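Local coordinates for protein particle-associated lyase (Acinetobacter bacteriophage AP22, PDB 4Y9V) that binds the capsular saccharide of Acinetobacter baumannii as the phage tailspike and probably degrades the capsule as a lyase, at residues A[381-386]-A[413-419]; A[170-174]-A[190-195]; A[540-546]-A[595-601]; A[550-556]-A[590-595]. The contacts are given in a common frame with arbitrary orientation. Where two conformers were deposited one is given. Residue numbers count along the deposited sequence, not the author numbering.

Contact 1 of 4, residues A[381-386]-A[413-419]; sequences PRGGEF and LHEDLTV. With EDO (1,2-ethanediol), chain D.
Strands 384-386 and 417-419 run parallel at 21°, their axes 4.7 Å apart, with Gly384 facing Leu417, Glu385 facing Thr418 and Phe386 facing Val419. Gly384 N to Asp416 O (2.8 Å), Thr418 N to Gly384 O (2.9 Å) and Phe386 N to Thr418 O (2.8 Å) are the ladder bonds. Before the strands, the turns nest: Gly383, at phi/psi 145/169, lets its CA come within 3.4 Å of Glu415 O, where a CB would collide, and Arg382 O accepts from His414 N (2.8 Å) and weakly from Glu415 N (3.3 Å). This is the rung-on-rung stacking of the right-handed parallel beta-helix of pectin lyase-like proteins. On the face carrying Phe386 (m) and Leu417 (t), Leu417 CD1 packs against Phe386 CE1 and Pro381 CB, 3.6 Å from each. Leu413 CD2 fills the hollow beside Pro381 CB (4.1 Å). Arg382 (chi1 to chi3 t, chi4 near -90°), also bonded to Tyr162, stacks flat on His414 (centres 4.5 Å apart); its NH1 reaches ethanediol O1 at 2.9 Å.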
# COMPACT_ATOMS: atom_id res chain seq x y z
N PRO A 381 -12.23 0.80 22.47
CA PRO A 381 -11.34 -0.31 22.18
C PRO A 381 -11.83 -1.65 22.73
O PRO A 381 -12.22 -1.77 23.89
CB PRO A 381 -10.02 0.07 22.88
CG PRO A 381 -10.44 1.01 23.98
CD PRO A 381 -11.63 1.76 23.40
N ARG A 382 -11.72 -2.67 21.90
CA ARG A 382 -11.99 -4.06 22.26
C ARG A 382 -10.73 -4.87 22.42
O ARG A 382 -10.63 -5.72 23.34
CB ARG A 382 -12.93 -4.67 21.21
CG ARG A 382 -13.31 -6.11 21.48
CD ARG A 382 -14.30 -6.57 20.40
NE ARG A 382 -14.71 -7.94 20.53
CZ ARG A 382 -14.13 -8.94 20.00
NH1 ARG A 382 -12.95 -8.80 19.35
NH2 ARG A 382 -14.62 -10.14 20.14
N GLY A 383 -9.75 -4.66 21.55
CA GLY A 383 -8.50 -5.37 21.62
C GLY A 383 -7.97 -5.63 20.22
O GLY A 383 -8.67 -5.45 19.23
N GLY A 384 -6.74 -6.07 20.15
CA GLY A 384 -6.04 -6.26 18.90
C GLY A 384 -5.14 -5.09 18.58
O GLY A 384 -4.79 -4.29 19.44
N GLU A 385 -4.74 -5.03 17.30
CA GLU A 385 -3.75 -4.05 16.85
C GLU A 385 -4.42 -2.81 16.28
O GLU A 385 -5.42 -2.87 15.57
CB GLU A 385 -2.83 -4.61 15.76
CG GLU A 385 -1.92 -5.70 16.23
CD GLU A 385 -0.81 -6.17 15.32
OE1 GLU A 385 -0.95 -6.06 14.11
OE2 GLU A 385 0.25 -6.57 15.88
N PHE A 386 -3.81 -1.68 16.58
CA PHE A 386 -4.20 -0.38 16.04
C PHE A 386 -2.96 0.13 15.28
O PHE A 386 -2.01 0.60 15.91
CB PHE A 386 -4.63 0.55 17.13
CG PHE A 386 -5.89 0.10 17.82
CD1 PHE A 386 -5.86 -0.78 18.92
CD2 PHE A 386 -7.13 0.55 17.40
CE1 PHE A 386 -7.03 -1.14 19.53
CE2 PHE A 386 -8.31 0.18 18.02
CZ PHE A 386 -8.26 -0.66 19.09
N LEU A 413 -11.06 -4.84 28.23
CA LEU A 413 -10.69 -5.32 26.89
C LEU A 413 -11.02 -6.80 26.76
O LEU A 413 -10.86 -7.57 27.73
CB LEU A 413 -9.21 -5.14 26.66
CG LEU A 413 -8.71 -3.70 26.62
CD1 LEU A 413 -7.20 -3.70 26.73
CD2 LEU A 413 -9.12 -3.03 25.33
N HIS A 414 -11.42 -7.24 25.55
CA HIS A 414 -11.53 -8.64 25.21
C HIS A 414 -10.20 -9.30 24.93
O HIS A 414 -10.04 -10.50 25.16
CB HIS A 414 -12.46 -8.82 24.02
CG HIS A 414 -13.92 -8.77 24.25
ND1 HIS A 414 -14.75 -9.74 23.84
CD2 HIS A 414 -14.64 -7.81 24.81
CE1 HIS A 414 -15.97 -9.37 24.22
NE2 HIS A 414 -15.97 -8.19 24.81
N GLU A 415 -9.25 -8.53 24.41
CA GLU A 415 -7.93 -9.05 24.05
C GLU A 415 -6.92 -7.93 24.33
O GLU A 415 -7.26 -6.75 24.41
CB GLU A 415 -7.88 -9.50 22.59
CG GLU A 415 -8.73 -10.66 22.12
CD GLU A 415 -8.39 -12.00 22.72
OE1 GLU A 415 -7.40 -12.19 23.46
OE2 GLU A 415 -9.12 -12.94 22.39
N ASP A 416 -5.65 -8.31 24.43
CA ASP A 416 -4.58 -7.33 24.59
C ASP A 416 -4.67 -6.30 23.47
O ASP A 416 -4.99 -6.65 22.31
CB ASP A 416 -3.24 -8.02 24.53
CG ASP A 416 -2.93 -8.97 25.68
OD1 ASP A 416 -3.66 -8.96 26.70
OD2 ASP A 416 -1.92 -9.70 25.59
N LEU A 417 -4.34 -5.06 23.78
CA LEU A 417 -4.38 -3.94 22.88
C LEU A 417 -2.96 -3.52 22.51
O LEU A 417 -2.15 -3.30 23.40
CB LEU A 417 -5.12 -2.77 23.56
CG LEU A 417 -5.30 -1.53 22.75
CD1 LEU A 417 -6.53 -0.82 23.10
CD2 LEU A 417 -4.12 -0.58 22.88
N THR A 418 -2.67 -3.38 21.21
CA THR A 418 -1.35 -2.93 20.76
C THR A 418 -1.50 -1.75 19.84
O THR A 418 -2.24 -1.86 18.85
CB THR A 418 -0.63 -4.06 20.03
OG1 THR A 418 -0.46 -5.19 20.90
CG2 THR A 418 0.74 -3.65 19.52
N VAL A 419 -0.83 -0.66 20.11
CA VAL A 419 -0.72 0.46 19.17
C VAL A 419 0.62 0.33 18.44
O VAL A 419 1.65 0.29 19.14
CB VAL A 419 -0.81 1.83 19.86
CG1 VAL A 419 -0.62 2.95 18.84
CG2 VAL A 419 -2.12 1.98 20.60
C1 EDO D . -11.25 -6.31 17.57
O1 EDO D . -11.31 -6.47 18.93
C2 EDO D . -10.37 -7.30 16.89
O2 EDO D . -10.97 -8.59 16.91

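Contact 2 of 4, residues A[170-174]-A[190-195]; sequences RKGEF and RAYDNY
Glu173, with chi1 p and chi2 t, sends its carboxylate into the backbone of 190-195. OE2 accepts from Tyr192 N at 2.9 Å, OE1 receives a second, weak bond from the same Tyr192 N (3.1 Å), and Tyr195 OH donates to Glu173 OE1 at 2.6 Å. At the other end of the contact Lys171, p at chi1 and then fully extended, donates from NZ to Asn194 O (2.8 Å) and also forms a salt bridge with Glu199. Three waters fill the gaps: one joins Lys171 NZ to Asp193 OD1, one joins Gly172 N to Asp193 OD2 and Tyr195 OH, and the third spans Glu173 OE2 and Arg190 O. The backbones stay well apart, Gly172 and Asp193 CA atoms being 7.5 Å from each other and those of Glu173 and Tyr192 7.2 Å. Packing is slighter: the Lys171 chain runs beside the Tyr195 ring, CG to CE1 3.8 Å, and its CB lies 3.4 Å from Asp193 OD2. Within this Ig-like region, the contact pins the loop between strands 184-187 and 201-207 to the start of strand 172-181, which pairs antiparallel with strand 151-156.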
# COMPACT_ATOMS: atom_id res chain seq x y z
N ARG A 170 -23.33 -6.53 19.18
CA ARG A 170 -23.53 -7.95 19.33
C ARG A 170 -22.66 -8.68 18.33
O ARG A 170 -22.36 -8.19 17.22
CB ARG A 170 -25.01 -8.33 19.16
CG ARG A 170 -25.92 -7.53 20.07
CD ARG A 170 -27.30 -8.16 20.24
NE ARG A 170 -28.22 -7.23 20.90
CZ ARG A 170 -28.81 -6.23 20.30
NH1 ARG A 170 -28.75 -6.10 18.98
NH2 ARG A 170 -29.45 -5.32 21.01
N LYS A 171 -22.20 -9.88 18.70
CA LYS A 171 -21.28 -10.63 17.84
C LYS A 171 -22.05 -11.41 16.76
O LYS A 171 -23.20 -11.79 16.92
CB LYS A 171 -20.35 -11.51 18.66
CG LYS A 171 -20.99 -12.64 19.41
CD LYS A 171 -19.96 -13.48 20.15
CE LYS A 171 -20.58 -14.63 20.93
NZ LYS A 171 -19.55 -15.36 21.68
N GLY A 172 -21.33 -11.67 15.66
CA GLY A 172 -21.86 -12.43 14.55
C GLY A 172 -21.00 -12.20 13.33
O GLY A 172 -20.06 -11.41 13.36
N GLU A 173 -21.32 -12.90 12.24
CA GLU A 173 -20.62 -12.71 10.98
C GLU A 173 -21.44 -13.35 9.85
O GLU A 173 -22.33 -14.16 10.09
CB GLU A 173 -19.19 -13.30 11.03
CG GLU A 173 -19.12 -14.78 11.34
CD GLU A 173 -17.71 -15.11 11.82
OE1 GLU A 173 -17.38 -14.78 13.00
OE2 GLU A 173 -16.88 -15.62 11.03
N PHE A 174 -21.09 -12.99 8.64
CA PHE A 174 -21.65 -13.58 7.45
C PHE A 174 -20.74 -14.69 6.93
O PHE A 174 -19.51 -14.53 6.95
CB PHE A 174 -21.79 -12.54 6.34
CG PHE A 174 -22.70 -11.37 6.65
CD1 PHE A 174 -23.74 -11.46 7.56
CD2 PHE A 174 -22.51 -10.16 5.98
CE1 PHE A 174 -24.58 -10.36 7.80
CE2 PHE A 174 -23.35 -9.07 6.22
CZ PHE A 174 -24.37 -9.19 7.13
N ARG A 190 -12.48 -18.62 7.56
CA ARG A 190 -12.28 -19.02 8.93
C ARG A 190 -13.09 -18.09 9.82
O ARG A 190 -13.30 -16.90 9.52
CB ARG A 190 -10.77 -18.99 9.35
CG ARG A 190 -9.89 -19.85 8.47
CD ARG A 190 -10.19 -21.35 8.65
NE ARG A 190 -9.33 -22.18 7.80
CZ ARG A 190 -9.57 -22.49 6.52
NH1 ARG A 190 -10.67 -22.08 5.92
NH2 ARG A 190 -8.69 -23.20 5.85
N ALA A 191 -13.57 -18.62 10.94
CA ALA A 191 -14.41 -17.82 11.84
C ALA A 191 -13.65 -16.60 12.34
O ALA A 191 -12.49 -16.67 12.73
CB ALA A 191 -14.78 -18.69 13.04
N TYR A 192 -14.37 -15.47 12.41
CA TYR A 192 -13.82 -14.25 12.93
C TYR A 192 -14.02 -14.08 14.42
O TYR A 192 -13.46 -13.14 15.02
CB TYR A 192 -14.39 -13.01 12.19
CG TYR A 192 -13.82 -12.92 10.81
CD1 TYR A 192 -12.63 -12.26 10.58
CD2 TYR A 192 -14.40 -13.51 9.72
CE1 TYR A 192 -12.02 -12.17 9.36
CE2 TYR A 192 -13.81 -13.47 8.47
CZ TYR A 192 -12.63 -12.80 8.30
OH TYR A 192 -12.04 -12.78 7.02
N ASP A 193 -14.76 -14.95 15.08
CA ASP A 193 -15.03 -14.84 16.50
C ASP A 193 -15.33 -16.24 17.05
O ASP A 193 -15.46 -17.20 16.31
CB ASP A 193 -16.18 -13.84 16.76
CG ASP A 193 -16.20 -13.14 18.10
OD1 ASP A 193 -15.41 -13.53 19.00
OD2 ASP A 193 -17.04 -12.22 18.26
N ASN A 194 -15.39 -16.29 18.39
CA ASN A 194 -15.82 -17.46 19.11
C ASN A 194 -17.34 -17.41 19.29
O ASN A 194 -17.89 -16.35 19.64
CB ASN A 194 -15.21 -17.47 20.52
CG ASN A 194 -13.71 -17.53 20.45
OD1 ASN A 194 -13.14 -18.47 19.90
ND2 ASN A 194 -13.03 -16.51 20.97
N TYR A 195 -18.00 -18.55 19.13
CA TYR A 195 -19.44 -18.68 19.35
C TYR A 195 -19.69 -20.03 19.99
O TYR A 195 -19.20 -21.04 19.49
CB TYR A 195 -20.26 -18.58 18.06
CG TYR A 195 -19.97 -17.38 17.20
CD1 TYR A 195 -20.60 -16.15 17.37
CD2 TYR A 195 -19.00 -17.45 16.19
CE1 TYR A 195 -20.28 -15.08 16.56
CE2 TYR A 195 -18.70 -16.38 15.39
CZ TYR A 195 -19.35 -15.17 15.57
OH TYR A 195 -19.07 -14.07 14.80
O HOH W 1 -16.70 -13.89 21.69
O HOH W 2 -18.23 -11.44 15.83
O HOH W 3 -16.00 -16.39 8.53

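Contact 3 of 4, residues A[540-546]-A[595-601]; sequences RANVINL and IDQVRPA. With SO4 (sulfate ion), chain L.
Segments 540-546 and 595-601 run antiparallel, end-to-end directions 153° apart, and pair in two short ladders. In the first, Arg540 faces Ala601 as a non-hydrogen-bonded pair (CA-CA 4.1 Å). After a one-residue shift, Ile544 and Val598 form a hydrogen-bonded pair, Ile544 N to Val598 O 2.9 Å and Val598 N to Ile544 O 3.1 Å, and Asn545 faces Gln597. Ala541 N to Pro600 O and Leu546 N to Asp596 O, both 2.9 Å, flank that pair. Strand 597-604, with strand 586-594 on its other side, is the middle member of a three-stranded antiparallel sheet in the C-terminal Ig-like region. Where the ladders part, the extended Arg599 reaches across to the other segment, NE donating to Ala541 O (2.8 Å). Its NH2 and that of Arg540 share O4 (3.1 and 2.8 Å) of a sulfate, probably from the crystallisation liquor, at the edge of both guanidiniums. Gln597 NE2 meets Asn545 OD1 at 2.9 Å. On the opposite face Ile544 CD1 touches Pro600 CD (3.7 Å), beside Trp618 of strand 613-623.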
# COMPACT_ATOMS: atom_id res chain seq x y z
N ARG A 540 37.42 12.61 34.12
CA ARG A 540 35.99 12.45 33.92
C ARG A 540 35.49 13.42 32.88
O ARG A 540 35.78 14.62 32.99
CB ARG A 540 35.24 12.66 35.23
CG ARG A 540 35.90 11.87 36.38
CD ARG A 540 35.01 11.78 37.65
NE ARG A 540 34.78 13.11 38.24
CZ ARG A 540 34.15 13.25 39.40
NH1 ARG A 540 33.71 12.18 40.06
NH2 ARG A 540 33.95 14.46 39.89
N ALA A 541 34.72 12.96 31.89
CA ALA A 541 33.98 13.89 31.08
C ALA A 541 32.96 14.62 31.96
O ALA A 541 32.50 14.10 32.98
CB ALA A 541 33.24 13.14 29.99
N ASN A 542 32.55 15.83 31.55
CA ASN A 542 31.41 16.43 32.17
C ASN A 542 30.18 15.54 31.92
O ASN A 542 30.09 14.83 30.91
CB ASN A 542 31.11 17.83 31.62
CG ASN A 542 32.16 18.87 31.91
OD1 ASN A 542 33.13 18.68 32.68
ND2 ASN A 542 31.98 19.95 31.27
N VAL A 543 29.21 15.60 32.82
CA VAL A 543 27.98 14.83 32.63
C VAL A 543 27.36 15.19 31.30
O VAL A 543 27.33 16.36 30.87
CB VAL A 543 27.03 15.02 33.82
CG1 VAL A 543 26.45 16.43 33.90
CG2 VAL A 543 25.89 14.02 33.76
N ILE A 544 26.85 14.17 30.63
CA ILE A 544 26.19 14.28 29.34
C ILE A 544 24.70 14.13 29.54
O ILE A 544 24.23 13.11 30.07
CB ILE A 544 26.74 13.21 28.39
CG1 ILE A 544 28.26 13.35 28.24
CG2 ILE A 544 26.03 13.25 27.07
CD1 ILE A 544 28.85 12.29 27.40
N ASN A 545 23.94 15.14 29.12
CA ASN A 545 22.51 15.13 29.16
C ASN A 545 21.97 14.59 27.84
O ASN A 545 22.24 15.12 26.77
CB ASN A 545 21.99 16.56 29.34
CG ASN A 545 22.36 17.03 30.74
OD1 ASN A 545 21.89 16.49 31.76
ND2 ASN A 545 23.26 17.99 30.82
N LEU A 546 21.24 13.49 27.91
CA LEU A 546 20.79 12.79 26.73
C LEU A 546 19.58 13.51 26.10
O LEU A 546 18.64 13.91 26.77
CB LEU A 546 20.36 11.37 27.11
CG LEU A 546 21.47 10.51 27.75
CD1 LEU A 546 20.87 9.20 28.20
CD2 LEU A 546 22.67 10.37 26.82
N ILE A 595 18.28 8.38 34.24
CA ILE A 595 17.38 8.22 33.08
C ILE A 595 17.76 9.05 31.89
O ILE A 595 17.45 8.70 30.77
CB ILE A 595 15.92 8.49 33.42
CG1 ILE A 595 15.63 9.84 34.02
CG2 ILE A 595 15.38 7.42 34.31
CD1 ILE A 595 14.10 9.75 34.33
N ASP A 596 18.37 10.20 32.22
CA ASP A 596 18.66 11.28 31.31
C ASP A 596 20.16 11.60 31.24
O ASP A 596 20.47 12.65 30.62
CB ASP A 596 17.81 12.51 31.72
CG ASP A 596 18.17 13.11 33.06
OD1 ASP A 596 18.67 12.39 33.94
OD2 ASP A 596 18.04 14.34 33.32
N GLN A 597 21.11 10.82 31.79
CA GLN A 597 22.51 11.24 31.88
C GLN A 597 23.43 10.03 31.87
O GLN A 597 23.13 8.97 32.42
CB GLN A 597 22.79 12.00 33.19
CG GLN A 597 22.04 13.33 33.26
CD GLN A 597 22.39 14.08 34.51
OE1 GLN A 597 22.60 13.50 35.57
NE2 GLN A 597 22.46 15.41 34.36
N VAL A 598 24.61 10.26 31.26
CA VAL A 598 25.76 9.36 31.39
C VAL A 598 26.99 10.19 31.70
O VAL A 598 26.96 11.43 31.53
CB VAL A 598 25.98 8.49 30.15
CG1 VAL A 598 24.73 7.62 29.87
CG2 VAL A 598 26.33 9.30 28.92
N ARG A 599 28.07 9.57 32.10
CA ARG A 599 29.29 10.32 32.42
C ARG A 599 30.51 9.45 32.24
O ARG A 599 31.08 8.89 33.21
CB ARG A 599 29.24 10.93 33.83
CG ARG A 599 30.36 11.96 34.00
CD ARG A 599 30.36 12.56 35.43
NE ARG A 599 31.34 13.63 35.46
CZ ARG A 599 31.59 14.37 36.54
NH1 ARG A 599 31.03 14.10 37.69
NH2 ARG A 599 32.44 15.36 36.44
N PRO A 600 30.99 9.31 31.00
CA PRO A 600 32.19 8.51 30.76
C PRO A 600 33.40 9.08 31.52
O PRO A 600 33.53 10.28 31.68
CB PRO A 600 32.39 8.68 29.25
CG PRO A 600 31.14 9.16 28.72
CD PRO A 600 30.44 9.90 29.77
N ALA A 601 34.27 8.16 31.92
CA ALA A 601 35.50 8.54 32.62
C ALA A 601 36.56 7.48 32.41
O ALA A 601 36.27 6.35 32.02
CB ALA A 601 35.20 8.71 34.12
S SO4 L . 35.66 16.86 37.64
O1 SO4 L . 36.68 17.51 38.51
O2 SO4 L . 36.12 15.49 37.26
O3 SO4 L . 35.52 17.68 36.39
O4 SO4 L . 34.34 16.82 38.37
O HOH W 4 34.16 16.50 34.35
O HOH W 5 19.55 16.24 32.70
O HOH W 6 19.10 15.81 31.34

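Contact 4 of 4, residues A[550-556]-A[590-595]; sequences YSKAPNV and NSLVAI
Ile595, the residue most covered here, has a helical backbone (phi/psi -55/-31) that turns its carbonyl to Tyr550: Tyr550 N donates to Ile595 O at 3.0 Å, the one hydrogen bond between the segments. Its side chain, p at chi1, lies against the backbone of 551-553, with Ile595 CG2 3.4 Å from Lys552 CA and 3.8 Å from both Ser551 C and Ala553 N. The chains come closest here, Ala553 and Ile595 CA atoms being 4.3 Å apart, and then diverge to 7.0 Å between Val556 and Asn590. Val593 (chi1 p) fills the widening gap, its CG2 touching Pro554 CD and Val556 CG2, each at 3.8 Å, and Ala553 CB at 4.0 Å. Val556 (chi1 t) points across the gap and also meets the amide of Asn590, CG1 to CG 3.7 Å; Asn590 OD1 accepts from Arg599 N. Pro554 CD rests 3.3 Å from Ala594 O. Such side-chain packing, with so little backbone pairing, joins layers rather than neighbouring strands, consistent with a beta-sandwich in this Ig-like region. Strand 586-594 belongs to the antiparallel sheet with strand 597-604, where Val556 also touches Val598; strand 555-561 pairs instead with strand 613-623. The backbone of Asn590 and Ser591 hydrogen-bonds to a second subunit.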
# COMPACT_ATOMS: atom_id res chain seq x y z
N TYR A 550 15.25 8.07 28.85
CA TYR A 550 14.71 6.72 29.07
C TYR A 550 13.71 6.72 30.24
O TYR A 550 13.68 7.61 31.07
CB TYR A 550 15.90 5.77 29.36
CG TYR A 550 16.84 5.65 28.18
CD1 TYR A 550 16.52 4.83 27.13
CD2 TYR A 550 18.01 6.39 28.09
CE1 TYR A 550 17.33 4.72 26.00
CE2 TYR A 550 18.83 6.29 26.98
CZ TYR A 550 18.46 5.47 25.94
OH TYR A 550 19.32 5.44 24.83
N SER A 551 12.95 5.62 30.33
CA SER A 551 12.06 5.47 31.47
C SER A 551 12.80 5.14 32.75
O SER A 551 12.26 5.32 33.84
CB SER A 551 11.01 4.40 31.23
OG SER A 551 11.66 3.13 31.07
N LYS A 552 14.01 4.60 32.63
CA LYS A 552 14.80 4.11 33.75
C LYS A 552 16.27 4.21 33.28
O LYS A 552 16.57 4.40 32.12
CB LYS A 552 14.42 2.73 34.16
CG LYS A 552 14.65 1.75 33.02
CD LYS A 552 14.18 0.52 33.75
CE LYS A 552 14.25 -0.60 32.86
NZ LYS A 552 13.57 -1.80 33.51
N ALA A 553 17.20 4.06 34.23
CA ALA A 553 18.61 4.15 33.87
C ALA A 553 18.91 3.16 32.75
O ALA A 553 18.62 1.96 32.90
CB ALA A 553 19.46 3.87 35.10
N PRO A 554 19.53 3.61 31.67
CA PRO A 554 19.80 2.72 30.55
C PRO A 554 21.03 1.85 30.79
O PRO A 554 21.84 2.08 31.70
CB PRO A 554 20.01 3.67 29.38
CG PRO A 554 20.62 4.90 30.04
CD PRO A 554 19.85 5.01 31.34
N ASN A 555 21.21 0.88 29.91
CA ASN A 555 22.51 0.23 29.78
C ASN A 555 23.49 1.27 29.19
O ASN A 555 23.09 2.06 28.33
CB ASN A 555 22.42 -0.96 28.84
CG ASN A 555 21.37 -1.95 29.20
OD1 ASN A 555 21.13 -2.24 30.38
ND2 ASN A 555 20.71 -2.51 28.21
N VAL A 556 24.75 1.22 29.64
CA VAL A 556 25.74 2.16 29.18
C VAL A 556 27.04 1.41 28.90
O VAL A 556 27.54 0.69 29.77
CB VAL A 556 26.04 3.29 30.18
CG1 VAL A 556 26.99 4.30 29.57
CG2 VAL A 556 24.73 3.96 30.64
N ASN A 590 31.73 3.96 33.12
CA ASN A 590 30.66 4.95 33.22
C ASN A 590 30.53 5.36 34.69
O ASN A 590 30.18 4.56 35.56
CB ASN A 590 29.31 4.46 32.69
CG ASN A 590 28.35 5.63 32.70
OD1 ASN A 590 28.69 6.72 32.24
ND2 ASN A 590 27.16 5.40 33.24
N SER A 591 30.86 6.63 34.97
CA SER A 591 30.92 7.09 36.35
C SER A 591 29.58 7.46 36.97
O SER A 591 29.51 7.51 38.21
CB SER A 591 31.93 8.25 36.47
OG SER A 591 31.45 9.46 35.92
N LEU A 592 28.55 7.71 36.17
CA LEU A 592 27.24 8.13 36.67
C LEU A 592 26.24 7.70 35.60
O LEU A 592 26.53 7.88 34.42
CB LEU A 592 27.17 9.65 36.87
CG LEU A 592 25.79 10.14 37.34
CD1 LEU A 592 25.96 11.23 38.39
CD2 LEU A 592 24.97 10.61 36.16
N VAL A 593 25.08 7.22 36.05
CA VAL A 593 23.97 6.94 35.14
C VAL A 593 22.68 7.49 35.76
O VAL A 593 22.46 7.34 36.97
CB VAL A 593 23.84 5.45 34.79
CG1 VAL A 593 23.48 4.58 35.99
CG2 VAL A 593 22.87 5.25 33.64
N ALA A 594 21.83 8.04 34.91
CA ALA A 594 20.48 8.42 35.28
C ALA A 594 19.60 8.17 34.04
O ALA A 594 20.10 7.86 32.97
CB ALA A 594 20.40 9.86 35.72
N ILE A 595 18.28 8.38 34.24
CA ILE A 595 17.38 8.22 33.08
C ILE A 595 17.76 9.05 31.89
O ILE A 595 17.45 8.70 30.77
CB ILE A 595 15.92 8.49 33.42
CG1 ILE A 595 15.63 9.84 34.02
CG2 ILE A 595 15.38 7.42 34.31
CD1 ILE A 595 14.10 9.75 34.33

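Overall arrangement
From the N terminus, contact 2 comes first, closing a short loop of strands in the N-terminal Ig-like region. Contact 1 follows in series, joining successive rungs of the beta-helix; the centres of contacts 1 and 2 are about 17 Å apart, and they touch where Arg382 NH2 approaches Asp193 OD1 (3.7 Å), a weak, long ion pair between the Ig-like region and the beta-helix. Further along the chain, 540-546/595-601 closes a larger loop, within which 550-556/590-595 is nested. These two contacts share Ile595, their centres are about 9 Å apart, and together they hold the C-terminal Ig-like region, contact 3 within a sheet and contact 4 across to strand 555-561.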